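Local structure of taurine:2-oxoglutarate aminotransferase (Bifidobacterium kashiwanohense PV20-2, 6JIX) at residues A[74-79]-A[317-322]; A[79-84]-A[312-317]; A[91-96]-A[323-328]; A[124-129]-A[306-311]. The protein is a pyridoxal 5'-phosphate-dependent class-III aminotransferase that probably moves the amino group of taurine onto 2-oxoglutarate. One frame throughout, in Å; residues are numbered along the deposited sequence.

Interaction 1 (A[74-79]-A[317-322])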
loop_
_atom_site.group_PDB
_atom_site.type_symbol
_atom_site.label_atom_id
_atom_site.label_comp_id
_atom_site.label_asym_id
_atom_site.label_seq_id
_atom_site.Cartn_x
_atom_site.Cartn_y
_atom_site.Cartn_z
ATOM N N GLU A 74 -9.224 -21.040 5.275
ATOM C CA GLU A 74 -9.584 -21.849 4.116
ATOM C C GLU A 74 -8.840 -21.379 2.876
ATOM O O GLU A 74 -8.366 -22.194 2.077
ATOM C CB GLU A 74 -11.094 -21.825 3.896
ATOM C CG GLU A 74 -11.857 -22.840 4.780
ATOM C CD GLU A 74 -13.229 -22.326 5.259
ATOM O OE1 GLU A 74 -13.832 -21.451 4.588
ATOM O OE2 GLU A 74 -13.706 -22.795 6.318
ATOM N N GLN A 75 -8.730 -20.064 2.692
ATOM C CA GLN A 75 -8.000 -19.571 1.533
ATOM C C GLN A 75 -6.516 -19.902 1.649
ATOM O O GLN A 75 -5.867 -20.231 0.646
ATOM C CB GLN A 75 -8.214 -18.067 1.369
ATOM C CG GLN A 75 -7.818 -17.570 0.000
ATOM C CD GLN A 75 -8.422 -18.426 -1.100
ATOM O OE1 GLN A 75 -9.601 -18.770 -1.046
ATOM N NE2 GLN A 75 -7.612 -18.786 -2.092
ATOM N N ALA A 76 -5.963 -19.821 2.864
ATOM C CA ALA A 76 -4.554 -20.148 3.069
ATOM C C ALA A 76 -4.255 -21.621 2.792
ATOM O O ALA A 76 -3.113 -21.964 2.456
ATOM C CB ALA A 76 -4.120 -19.784 4.484
ATOM N N ASP A 77 -5.244 -22.509 2.946
ATOM C CA ASP A 77 -5.010 -23.915 2.623
ATOM C C ASP A 77 -5.047 -24.177 1.124
ATOM O O ASP A 77 -4.566 -25.222 0.681
ATOM C CB ASP A 77 -6.044 -24.817 3.314
ATOM C CG ASP A 77 -5.778 -24.984 4.798
ATOM O OD1 ASP A 77 -6.750 -24.922 5.587
ATOM O OD2 ASP A 77 -4.606 -25.176 5.185
ATOM N N ASN A 78 -5.602 -23.258 0.339
ATOM C CA ASN A 78 -5.677 -23.403 -1.107
ATOM C C ASN A 78 -4.584 -22.613 -1.817
ATOM O O ASN A 78 -3.730 -23.182 -2.508
ATOM C CB ASN A 78 -7.047 -22.943 -1.615
ATOM C CG ASN A 78 -7.178 -23.096 -3.115
ATOM O OD1 ASN A 78 -7.028 -24.202 -3.645
ATOM N ND2 ASN A 78 -7.415 -21.984 -3.817
ATOM N N MET A 79 -4.595 -21.293 -1.644
ATOM C CA MET A 79 -3.787 -20.404 -2.456
ATOM C C MET A 79 -3.751 -19.041 -1.788
ATOM O O MET A 79 -4.743 -18.304 -1.830
ATOM C CB MET A 79 -4.389 -20.335 -3.863
ATOM C CG MET A 79 -3.543 -19.681 -4.910
ATOM S SD MET A 79 -4.154 -20.019 -6.582
ATOM C CE MET A 79 -5.738 -19.194 -6.654
ATOM N N HIS A 317 -5.232 -9.173 -4.161
ATOM C CA HIS A 317 -4.595 -10.212 -3.380
ATOM C C HIS A 317 -5.599 -11.278 -2.966
ATOM O O HIS A 317 -6.677 -10.973 -2.450
ATOM C CB HIS A 317 -3.946 -9.560 -2.163
ATOM C CG HIS A 317 -3.053 -10.475 -1.389
ATOM N ND1 HIS A 317 -3.541 -11.464 -0.557
ATOM C CD2 HIS A 317 -1.701 -10.551 -1.319
ATOM C CE1 HIS A 317 -2.523 -12.110 -0.012
ATOM N NE2 HIS A 317 -1.397 -11.573 -0.453
ATOM N N THR A 318 -5.240 -12.537 -3.189
ATOM C CA THR A 318 -6.220 -13.613 -3.073
ATOM C C THR A 318 -6.671 -13.815 -1.633
ATOM O O THR A 318 -7.875 -13.805 -1.350
ATOM C CB THR A 318 -5.646 -14.895 -3.665
ATOM O OG1 THR A 318 -5.000 -14.564 -4.901
ATOM C CG2 THR A 318 -6.760 -15.900 -3.954
ATOM N N LEU A 319 -5.734 -14.008 -0.704
ATOM C CA LEU A 319 -6.117 -14.111 0.705
ATOM C C LEU A 319 -6.943 -12.909 1.139
ATOM O O LEU A 319 -8.000 -13.051 1.756
ATOM C CB LEU A 319 -4.879 -14.235 1.589
ATOM C CG LEU A 319 -5.182 -14.781 2.976
ATOM C CD1 LEU A 319 -5.300 -16.292 2.912
ATOM C CD2 LEU A 319 -4.116 -14.341 3.970
ATOM N N ALA A 320 -6.473 -11.709 0.809
ATOM C CA ALA A 320 -7.162 -10.506 1.246
ATOM C C ALA A 320 -8.591 -10.497 0.739
ATOM O O ALA A 320 -9.517 -10.163 1.484
ATOM C CB ALA A 320 -6.409 -9.266 0.764
ATOM N N CYS A 321 -8.786 -10.868 -0.533
ATOM C CA CYS A 321 -10.128 -10.894 -1.109
ATOM C C CYS A 321 -11.008 -11.929 -0.431
ATOM O O CYS A 321 -12.189 -11.661 -0.169
ATOM C CB CYS A 321 -10.053 -11.165 -2.604
ATOM S SG CYS A 321 -9.570 -9.724 -3.536
ATOM N N ALA A 322 -10.462 -13.123 -0.153
ATOM C CA ALA A 322 -11.233 -14.134 0.568
ATOM C C ALA A 322 -11.743 -13.575 1.891
ATOM O O ALA A 322 -12.920 -13.740 2.240
ATOM C CB ALA A 322 -10.403 -15.400 0.795
#
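In a nearly antiparallel helix pair, Gln75 of helix 66-78 lies against Thr318, Leu319 and Ala322 in the opening turns of helix 318-333; the short axes approach to 9.4 Å at 153°. The carbon stem of Gln75 does most of the touching. Its CG, anti to the backbone N (chi1 -164°), is 3.5 Å from Ala322 CB, and its CB is 3.7 Å from Leu319 CD1. Beyond a bend at chi2 the amide reaches Thr318, with NE2 3.5 Å from Thr318 CG2; the two side chains cross at about a right angle. NE2 also donates to Met79 O at 2.9 Å, nearly straight and close to the amide plane, so glutamine offers both an apolar stem and a donor for a carbonyl just past its own helix. An alanine here would probably leave Met79 O without this donor and open a gap beside Thr318 CG2. Helix 318-333 is itself N-capped within this class-III aminotransferase fold: His317 ND1 accepts from Ala320 N at 3.2 Å. Leu319 reaches across with CD1, 4.0 Å from Ala76 CB, where a small residue leaves room for the branch. Asp77 makes a salt bridge to Lys73 of the second subunit.

Interaction 2 (A[79-84]-A[312-317]). With GLU (glutamic acid), chain E; GLU (glutamic acid), chain O; PLP (pyridoxal-5'-phosphate), chain P.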
loop_
_atom_site.group_PDB
_atom_site.type_symbol
_atom_site.label_atom_id
_atom_site.label_comp_id
_atom_site.label_asym_id
_atom_site.label_seq_id
_atom_site.Cartn_x
_atom_site.Cartn_y
_atom_site.Cartn_z
ATOM N N MET A 79 -4.595 -21.293 -1.644
ATOM C CA MET A 79 -3.787 -20.404 -2.456
ATOM C C MET A 79 -3.751 -19.041 -1.788
ATOM O O MET A 79 -4.743 -18.304 -1.830
ATOM C CB MET A 79 -4.389 -20.335 -3.863
ATOM C CG MET A 79 -3.543 -19.681 -4.910
ATOM S SD MET A 79 -4.154 -20.019 -6.582
ATOM C CE MET A 79 -5.738 -19.194 -6.654
ATOM N N CYS A 80 -2.633 -18.711 -1.137
ATOM C CA CYS A 80 -2.530 -17.433 -0.430
ATOM C C CYS A 80 -2.475 -16.251 -1.397
ATOM O O CYS A 80 -3.020 -15.178 -1.102
ATOM C CB CYS A 80 -1.297 -17.418 0.474
ATOM S SG CYS A 80 -1.429 -18.429 1.971
ATOM N N PHE A 81 -1.781 -16.413 -2.531
ATOM C CA PHE A 81 -1.616 -15.357 -3.521
ATOM C C PHE A 81 -1.515 -15.949 -4.918
ATOM O O PHE A 81 -0.878 -16.986 -5.117
ATOM C CB PHE A 81 -0.373 -14.499 -3.260
ATOM C CG PHE A 81 -0.218 -13.358 -4.232
ATOM C CD1 PHE A 81 -1.189 -12.366 -4.322
ATOM C CD2 PHE A 81 0.891 -13.283 -5.068
ATOM C CE1 PHE A 81 -1.053 -11.313 -5.216
ATOM C CE2 PHE A 81 1.035 -12.240 -5.970
ATOM C CZ PHE A 81 0.060 -11.250 -6.045
ATOM N N MET A 82 -2.165 -15.285 -5.876
ATOM C CA MET A 82 -1.984 -15.526 -7.300
ATOM C C MET A 82 -1.960 -14.169 -7.986
ATOM O O MET A 82 -2.628 -13.235 -7.541
ATOM C CB MET A 82 -3.088 -16.418 -7.869
ATOM C CG MET A 82 -2.896 -16.801 -9.313
ATOM S SD MET A 82 -1.297 -17.548 -9.627
ATOM C CE MET A 82 -1.220 -18.774 -8.314
ATOM N N ALA A 83 -1.184 -14.060 -9.064
ATOM C CA ALA A 83 -0.807 -12.757 -9.605
ATOM C C ALA A 83 -1.990 -11.989 -10.220
ATOM O O ALA A 83 -3.044 -12.559 -10.522
ATOM C CB ALA A 83 0.300 -12.930 -10.644
ATOM N N PRO A 84 -1.835 -10.670 -10.390
ATOM C CA PRO A 84 -2.893 -9.879 -11.045
ATOM C C PRO A 84 -3.304 -10.354 -12.441
ATOM O O PRO A 84 -4.469 -10.158 -12.813
ATOM C CB PRO A 84 -2.274 -8.474 -11.112
ATOM C CG PRO A 84 -1.350 -8.412 -9.952
ATOM C CD PRO A 84 -0.825 -9.813 -9.739
ATOM N N LEU A 312 -0.182 -2.660 -9.162
ATOM C CA LEU A 312 0.656 -2.941 -8.010
ATOM C C LEU A 312 0.779 -4.449 -7.876
ATOM O O LEU A 312 -0.126 -5.194 -8.262
ATOM C CB LEU A 312 0.107 -2.330 -6.721
ATOM C CG LEU A 312 -1.347 -2.599 -6.341
ATOM C CD1 LEU A 312 -1.462 -2.765 -4.832
ATOM C CD2 LEU A 312 -2.181 -1.447 -6.812
ATOM N N THR A 313 1.922 -4.887 -7.348
ATOM C CA THR A 313 2.211 -6.314 -7.262
ATOM C C THR A 313 1.043 -7.083 -6.643
ATOM O O THR A 313 0.622 -8.118 -7.169
ATOM C CB THR A 313 3.506 -6.536 -6.466
ATOM O OG1 THR A 313 4.625 -6.100 -7.238
ATOM C CG2 THR A 313 3.704 -8.002 -6.131
ATOM N N TYR A 314 0.504 -6.597 -5.526
ATOM C CA TYR A 314 -0.461 -7.376 -4.754
ATOM C C TYR A 314 -1.929 -7.056 -5.080
ATOM O O TYR A 314 -2.813 -7.504 -4.346
ATOM C CB TYR A 314 -0.212 -7.189 -3.248
ATOM C CG TYR A 314 1.102 -7.767 -2.731
ATOM C CD1 TYR A 314 1.721 -8.860 -3.357
ATOM C CD2 TYR A 314 1.731 -7.211 -1.615
ATOM C CE1 TYR A 314 2.935 -9.378 -2.881
ATOM C CE2 TYR A 314 2.940 -7.716 -1.138
ATOM C CZ TYR A 314 3.539 -8.802 -1.769
ATOM O OH TYR A 314 4.730 -9.302 -1.262
ATOM N N SER A 315 -2.217 -6.307 -6.154
ATOM C CA SER A 315 -3.602 -5.933 -6.482
ATOM C C SER A 315 -4.510 -7.154 -6.594
ATOM O O SER A 315 -4.180 -8.120 -7.285
ATOM C CB SER A 315 -3.647 -5.142 -7.791
ATOM O OG SER A 315 -4.990 -4.863 -8.158
ATOM N N GLY A 316 -5.666 -7.100 -5.935
ATOM C CA GLY A 316 -6.568 -8.239 -5.948
ATOM C C GLY A 316 -6.026 -9.430 -5.195
ATOM O O GLY A 316 -6.323 -10.579 -5.545
ATOM N N HIS A 317 -5.232 -9.173 -4.161
ATOM C CA HIS A 317 -4.595 -10.212 -3.380
ATOM C C HIS A 317 -5.599 -11.278 -2.966
ATOM O O HIS A 317 -6.677 -10.973 -2.450
ATOM C CB HIS A 317 -3.946 -9.560 -2.163
ATOM C CG HIS A 317 -3.053 -10.475 -1.389
ATOM N ND1 HIS A 317 -3.541 -11.464 -0.557
ATOM C CD2 HIS A 317 -1.701 -10.551 -1.319
ATOM C CE1 HIS A 317 -2.523 -12.110 -0.012
ATOM N NE2 HIS A 317 -1.397 -11.573 -0.453
HETATM N N GLU E . 3.791 -12.124 -15.268
HETATM C CA GLU E . 3.269 -12.763 -14.095
HETATM C C GLU E . 2.799 -14.139 -14.546
HETATM O O GLU E . 2.653 -15.101 -13.727
HETATM C CB GLU E . 2.166 -11.908 -13.479
HETATM C CG GLU E . 1.199 -11.065 -14.311
HETATM C CD GLU E . 0.148 -10.546 -13.288
HETATM O OE1 GLU E . -1.126 -10.695 -13.432
HETATM O OE2 GLU E . 0.597 -9.974 -12.251
HETATM O OXT GLU E . 2.588 -14.283 -15.782
HETATM N N GLU O . 2.870 -7.013 -12.927
HETATM C CA GLU O . 1.659 -6.202 -13.023
HETATM C C GLU O . 1.424 -5.347 -11.756
HETATM O O GLU O . 0.338 -5.501 -11.112
HETATM C CB GLU O . 0.414 -7.077 -13.276
HETATM C CG GLU O . 0.379 -7.651 -14.698
HETATM C CD GLU O . -0.989 -7.634 -15.394
HETATM O OE1 GLU O . -2.004 -7.223 -14.782
HETATM O OE2 GLU O . -1.105 -8.028 -16.590
HETATM O OXT GLU O . 2.289 -4.484 -11.380
HETATM N N1 PLP P . 10.591 -2.003 -6.718
HETATM C C2 PLP P . 10.832 -3.024 -7.535
HETATM C C2A PLP P . 12.267 -3.425 -7.853
HETATM C C3 PLP P . 9.755 -3.744 -8.118
HETATM O O3 PLP P . 9.978 -4.808 -8.964
HETATM C C4 PLP P . 8.456 -3.402 -7.840
HETATM C C4A PLP P . 7.311 -4.208 -8.492
HETATM O O4A PLP P . 7.344 -4.390 -9.705
HETATM C C5 PLP P . 8.243 -2.303 -6.961
HETATM C C6 PLP P . 9.338 -1.617 -6.413
HETATM C C5A PLP P . 6.778 -1.859 -6.611
HETATM O O4P PLP P . 6.319 -2.726 -5.637
HETATM P P PLP P . 4.721 -2.859 -5.291
HETATM O O1P PLP P . 4.538 -3.712 -4.103
HETATM O O2P PLP P . 4.011 -1.350 -5.037
HETATM O O3P PLP P . 4.037 -3.571 -6.362
HETATM O O HOH W 1 -4.412 -10.847 -7.867
#
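Phe81 meets Tyr314 and His317 in an aromatic cluster, where two irregular loops of the aminotransferase fold pack together beside the cofactor. Phe81 CG is anti to the backbone N (chi1 -177°), and the ring beyond it lies against the 312-317 loop. Tyr314 presents its edge to one face of that ring, a T-shaped pair with centroids 5.5 Å apart and planes at 81°; its CD1 stands above the rim rather than the centre. Ala83 N lies over the opposite face. Toward His317 the relation differs: the planes are 29° apart, but the rings are slid so far that they barely overlap, and Phe81 CD1 comes over the imidazole face, 3.5 Å from His317 CD2. The far tip of Phe81, CZ, lies 3.4 Å from Thr313 O, which sits at the ring's edge. The imidazole is also held at NE2 by Gly286 O of the second subunit, so an alanine here would probably leave that carbonyl without its donor and strip Phe81 CD1 of its cover. Gly316, with a positive phi, serves the type II turn from Tyr314 to His317. A water 3.0 Å from Met82 O and 2.8 Å from Ser315 O lies between the loops. Farther along, the rigid ring of Pro84 brings its CD to 3.4 Å from Thr313 O and, with Leu312, borders a bound glutamate. Thr313 turns to the cofactor of the second subunit's site, where its N and its OG1 each donate to phosphate oxygen O3P, both at 2.7 Å.

Interaction 3 (A[91-96]-A[323-328])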
loop_
_atom_site.group_PDB
_atom_site.type_symbol
_atom_site.label_atom_id
_atom_site.label_comp_id
_atom_site.label_asym_id
_atom_site.label_seq_id
_atom_site.Cartn_x
_atom_site.Cartn_y
_atom_site.Cartn_z
ATOM N N LYS A 91 -11.270 -12.995 -5.860
ATOM C CA LYS A 91 -11.176 -11.670 -6.469
ATOM C C LYS A 91 -12.373 -11.394 -7.377
ATOM O O LYS A 91 -12.935 -10.294 -7.358
ATOM C CB LYS A 91 -9.851 -11.558 -7.223
ATOM C CG LYS A 91 -9.669 -10.318 -8.043
ATOM C CD LYS A 91 -8.219 -10.198 -8.491
ATOM C CE LYS A 91 -7.883 -11.160 -9.620
ATOM N NZ LYS A 91 -6.443 -11.107 -9.972
ATOM N N SER A 92 -12.785 -12.379 -8.178
ATOM C CA SER A 92 -13.965 -12.185 -9.012
ATOM C C SER A 92 -15.216 -12.007 -8.155
ATOM O O SER A 92 -16.049 -11.133 -8.415
ATOM C CB SER A 92 -14.124 -13.368 -9.965
ATOM O OG SER A 92 -13.279 -13.227 -11.092
ATOM N N ARG A 93 -15.364 -12.831 -7.125
ATOM C CA ARG A 93 -16.550 -12.742 -6.302
ATOM C C ARG A 93 -16.591 -11.426 -5.546
ATOM O O ARG A 93 -17.674 -10.869 -5.325
ATOM C CB ARG A 93 -16.597 -13.927 -5.335
ATOM C CG ARG A 93 -17.990 -14.398 -5.012
ATOM C CD ARG A 93 -18.025 -15.069 -3.656
ATOM N NE ARG A 93 -17.651 -16.472 -3.768
ATOM C CZ ARG A 93 -18.339 -17.359 -4.479
ATOM N NH1 ARG A 93 -19.437 -16.983 -5.132
ATOM N NH2 ARG A 93 -17.930 -18.618 -4.536
ATOM N N LEU A 94 -15.435 -10.912 -5.137
ATOM C CA LEU A 94 -15.475 -9.700 -4.332
ATOM C C LEU A 94 -15.780 -8.478 -5.189
ATOM O O LEU A 94 -16.522 -7.586 -4.757
ATOM C CB LEU A 94 -14.164 -9.520 -3.568
ATOM C CG LEU A 94 -14.273 -8.409 -2.528
ATOM C CD1 LEU A 94 -15.577 -8.539 -1.730
ATOM C CD2 LEU A 94 -13.055 -8.422 -1.629
ATOM N N ALA A 95 -15.230 -8.428 -6.407
ATOM C CA ALA A 95 -15.524 -7.319 -7.305
ATOM C C ALA A 95 -17.017 -7.247 -7.623
ATOM O O ALA A 95 -17.624 -6.173 -7.560
ATOM C CB ALA A 95 -14.707 -7.447 -8.581
ATOM N N LYS A 96 -17.639 -8.385 -7.949
ATOM C CA LYS A 96 -19.072 -8.361 -8.226
ATOM C C LYS A 96 -19.868 -7.969 -6.987
ATOM O O LYS A 96 -20.754 -7.113 -7.060
ATOM C CB LYS A 96 -19.551 -9.707 -8.768
ATOM C CG LYS A 96 -20.771 -9.555 -9.681
ATOM C CD LYS A 96 -21.891 -10.521 -9.326
ATOM C CE LYS A 96 -23.040 -10.368 -10.302
ATOM N NZ LYS A 96 -24.338 -10.335 -9.588
ATOM N N ALA A 323 -10.877 -12.884 2.635
ATOM C CA ALA A 323 -11.345 -12.235 3.851
ATOM C C ALA A 323 -12.440 -11.218 3.542
ATOM O O ALA A 323 -13.425 -11.112 4.287
ATOM C CB ALA A 323 -10.174 -11.584 4.583
ATOM N N GLY A 324 -12.300 -10.477 2.432
ATOM C CA GLY A 324 -13.326 -9.516 2.039
ATOM C C GLY A 324 -14.672 -10.157 1.755
ATOM O O GLY A 324 -15.707 -9.718 2.263
ATOM N N VAL A 325 -14.676 -11.226 0.963
ATOM C CA VAL A 325 -15.933 -11.896 0.659
ATOM C C VAL A 325 -16.651 -12.271 1.957
ATOM O O VAL A 325 -17.869 -12.087 2.095
ATOM C CB VAL A 325 -15.670 -13.122 -0.237
ATOM C CG1 VAL A 325 -16.882 -14.030 -0.284
ATOM C CG2 VAL A 325 -15.288 -12.690 -1.641
ATOM N N ALA A 326 -15.907 -12.793 2.936
ATOM C CA ALA A 326 -16.531 -13.195 4.190
ATOM C C ALA A 326 -17.064 -11.989 4.955
ATOM O O ALA A 326 -18.176 -12.029 5.503
ATOM C CB ALA A 326 -15.531 -13.973 5.036
ATOM N N ALA A 327 -16.287 -10.907 5.009
ATOM C CA ALA A 327 -16.745 -9.708 5.706
ATOM C C ALA A 327 -18.006 -9.146 5.066
ATOM O O ALA A 327 -19.002 -8.890 5.748
ATOM C CB ALA A 327 -15.645 -8.650 5.720
ATOM N N VAL A 328 -18.000 -8.970 3.750
ATOM C CA VAL A 328 -19.161 -8.340 3.126
ATOM C C VAL A 328 -20.396 -9.214 3.301
ATOM O O VAL A 328 -21.481 -8.711 3.618
ATOM C CB VAL A 328 -18.882 -8.025 1.646
ATOM C CG1 VAL A 328 -20.150 -7.552 0.963
ATOM C CG2 VAL A 328 -17.739 -6.991 1.520
#
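Arg93 and Leu94 of helix 89-102 pack on Gly324, Val325 and Val328 of helix 318-333, the short axes coming within 9.1 Å at 38°. Arg93 comes first along the chain and contributes its carbon stem: CD is 3.7 Å from Val325 CG1, the two side chains crossing at about a right angle. The stem bends at chi3 (-85°), and the guanidinium makes a salt bridge with Glu89, while NH2 also reaches Glu4 O of the second subunit. A long residue suits this partly exposed border, since its methylenes can cover a valine while its charge is paired beyond it.

Leu94, next in sequence, is buried and fills the middle of the contact. CG is anti to the backbone N (chi1 -170°), and the two methyls spread over the partner backbone. CD2 rests 3.8 Å from Gly324 CA, where any side chain on the glycine would run into that methyl; the bare CA lets the leucine settle against the helix. CD1 lies 3.9 Å from Val325 N and extends to Val328, 4.2 Å from its CG2. Nearer the root, Leu94 CB is 3.9 Å from Val325 CG2. The branched valine thus serves both neighbours, CG1 meeting the Arg93 stem and CG2 touching both that stem and Leu94.

Beyond the pair, Leu94 and Ala95 reach Phe112 of strand 107-113. On a different flank of helix 318-333, Ala323 and Ala327 meet Ile68 of helix 66-78, and Val328 continues along helix 89-102 onto Met97 and Leu98.

Interaction 4 (A[124-129]-A[306-311])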
loop_
_atom_site.group_PDB
_atom_site.type_symbol
_atom_site.label_atom_id
_atom_site.label_comp_id
_atom_site.label_asym_id
_atom_site.label_seq_id
_atom_site.Cartn_x
_atom_site.Cartn_y
_atom_site.Cartn_z
ATOM N N ILE A 124 -7.058 9.255 -8.161
ATOM C CA ILE A 124 -6.512 10.467 -8.762
ATOM C C ILE A 124 -5.970 10.181 -10.161
ATOM O O ILE A 124 -6.295 10.888 -11.124
ATOM C CB ILE A 124 -5.418 11.052 -7.859
ATOM C CG1 ILE A 124 -6.023 11.610 -6.583
ATOM C CG2 ILE A 124 -4.595 12.094 -8.621
ATOM C CD1 ILE A 124 -4.988 11.820 -5.512
ATOM N N LYS A 125 -5.086 9.175 -10.284
ATOM C CA LYS A 125 -4.478 8.885 -11.582
ATOM C C LYS A 125 -5.540 8.613 -12.633
ATOM O O LYS A 125 -5.440 9.090 -13.771
ATOM C CB LYS A 125 -3.530 7.689 -11.489
ATOM C CG LYS A 125 -2.157 8.032 -10.958
ATOM C CD LYS A 125 -1.378 6.794 -10.555
ATOM C CE LYS A 125 -0.574 6.235 -11.710
ATOM N NZ LYS A 125 -0.079 4.865 -11.380
ATOM N N MET A 126 -6.562 7.832 -12.272
ATOM C CA MET A 126 -7.617 7.499 -13.222
ATOM C C MET A 126 -8.419 8.736 -13.626
ATOM O O MET A 126 -8.736 8.920 -14.812
ATOM C CB MET A 126 -8.521 6.424 -12.618
ATOM C CG MET A 126 -7.791 5.134 -12.226
ATOM S SD MET A 126 -8.934 3.773 -11.883
ATOM C CE MET A 126 -8.978 3.732 -10.108
ATOM N N ALA A 127 -8.722 9.622 -12.668
ATOM C CA ALA A 127 -9.486 10.819 -13.013
ATOM C C ALA A 127 -8.706 11.698 -13.981
ATOM O O ALA A 127 -9.271 12.236 -14.939
ATOM C CB ALA A 127 -9.869 11.598 -11.751
ATOM N N ARG A 128 -7.404 11.845 -13.763
ATOM C CA ARG A 128 -6.598 12.624 -14.699
ATOM C C ARG A 128 -6.577 11.966 -16.082
ATOM O O ARG A 128 -6.668 12.656 -17.106
ATOM C CB ARG A 128 -5.180 12.803 -14.146
ATOM C CG ARG A 128 -5.000 14.020 -13.260
ATOM C CD ARG A 128 -3.886 13.813 -12.247
ATOM N NE ARG A 128 -3.632 15.016 -11.456
ATOM C CZ ARG A 128 -2.668 15.133 -10.542
ATOM N NH1 ARG A 128 -1.854 14.111 -10.292
ATOM N NH2 ARG A 128 -2.507 16.282 -9.891
ATOM N N MET A 129 -6.482 10.628 -16.129
ATOM C CA MET A 129 -6.481 9.913 -17.407
ATOM C C MET A 129 -7.841 10.003 -18.097
ATOM O O MET A 129 -7.914 10.238 -19.310
ATOM C CB MET A 129 -6.094 8.447 -17.199
ATOM C CG MET A 129 -4.583 8.141 -17.293
ATOM S SD MET A 129 -4.183 6.389 -16.995
ATOM C CE MET A 129 -3.829 6.393 -15.245
ATOM N N HIS A 306 -8.752 2.297 -23.463
ATOM C CA HIS A 306 -7.420 2.785 -23.133
ATOM C C HIS A 306 -6.785 1.917 -22.058
ATOM O O HIS A 306 -7.470 1.337 -21.210
ATOM C CB HIS A 306 -7.451 4.239 -22.674
ATOM C CG HIS A 306 -8.065 5.163 -23.673
ATOM N ND1 HIS A 306 -9.427 5.235 -23.874
ATOM C CD2 HIS A 306 -7.505 6.040 -24.542
ATOM C CE1 HIS A 306 -9.680 6.127 -24.817
ATOM N NE2 HIS A 306 -8.531 6.630 -25.237
ATOM N N VAL A 307 -5.462 1.815 -22.117
ATOM C CA VAL A 307 -4.732 1.024 -21.137
ATOM C C VAL A 307 -4.844 1.691 -19.775
ATOM O O VAL A 307 -4.600 2.897 -19.636
ATOM C CB VAL A 307 -3.266 0.860 -21.569
ATOM C CG1 VAL A 307 -2.446 0.287 -20.442
ATOM C CG2 VAL A 307 -3.183 -0.027 -22.788
ATOM N N LEU A 308 -5.238 0.918 -18.770
ATOM C CA LEU A 308 -5.217 1.393 -17.388
ATOM C C LEU A 308 -3.771 1.415 -16.908
ATOM O O LEU A 308 -3.228 0.389 -16.493
ATOM C CB LEU A 308 -6.073 0.494 -16.500
ATOM C CG LEU A 308 -6.014 0.848 -15.017
ATOM C CD1 LEU A 308 -6.631 2.208 -14.816
ATOM C CD2 LEU A 308 -6.734 -0.190 -14.189
ATOM N N GLN A 309 -3.143 2.589 -16.913
ATOM C CA GLN A 309 -1.741 2.706 -16.508
ATOM C C GLN A 309 -1.613 2.828 -14.981
ATOM O O GLN A 309 -0.992 3.748 -14.441
ATOM C CB GLN A 309 -1.094 3.880 -17.234
ATOM C CG GLN A 309 -1.155 3.776 -18.773
ATOM C CD GLN A 309 -0.184 2.729 -19.369
ATOM O OE1 GLN A 309 0.298 1.828 -18.674
ATOM N NE2 GLN A 309 0.088 2.845 -20.663
ATOM N N CYS A 310 -2.201 1.840 -14.295
ATOM C CA CYS A 310 -2.158 1.683 -12.850
ATOM C C CYS A 310 -1.912 0.223 -12.541
ATOM O O CYS A 310 -2.342 -0.657 -13.290
ATOM C CB CYS A 310 -3.473 2.080 -12.178
ATOM S SG CYS A 310 -3.917 3.809 -12.356
ATOM N N GLY A 311 -1.266 -0.034 -11.413
ATOM C CA GLY A 311 -0.963 -1.404 -11.045
ATOM C C GLY A 311 -0.171 -1.470 -9.758
ATOM O O GLY A 311 0.425 -0.486 -9.312
#
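Cys310 points its thiol at helix 116-131, into a pocket of carbon and sulfur from Met129, Lys125 and Met126. SG lies 3.9 Å from Met129 CE, 4.0 Å from Lys125 CB and 4.1 Å from Met126 CG, a fit that suits a small, weakly polar group. On one flank Met126 SD packs 4.0 Å from Leu308 CD1. On another, Met129 crosses Gln309 at about a right angle, its SD 4.0 Å from Gln309 CB; flexible methionines mould themselves to a loop that has no regular form. Lys125 bends at chi3 (89°), and its NZ makes a weak hydrogen bond of 3.4 Å to Gln309 O. The stronger partner of this amine is Ser146 O of the second subunit, so lysine here serves the dimer interface as well. An inverse gamma turn centred on Gln309, with Cys310 N donating to Leu308 O at 2.8 Å, shapes the middle of the loop, and backbone bonds from Leu308 and Cys310 to the second subunit help hold it. Farther out, Met126, Met129 and Leu308 all touch Phe303 of helix 297-305. Away from the loop, helix 116-131 leans on the large mixed sheet: Ala127 against strand 248-252, Ile124 and Arg128 against strands 135-139 and 171-174.

From the N terminus, helix 66-78 opens interaction 1, which closes only at residues 317-322, more than two hundred residues later. Interaction 2 starts where 74-79 ends and closes just before helix 318-333, so it lies within the first loop; the two contacts share Met79 and His317 and touch through Leu319 N and Cys80 O. Interaction 3 begins in the following helix but ends later, at 323-328, and therefore crosses both. Interaction 4, from 124-129 to 306-311, is enclosed by all three. Together they tie helix 66-78, the loop after it, and helices 89-102 and 116-131 to one continuous run, 306-328; each contact also touches the second subunit.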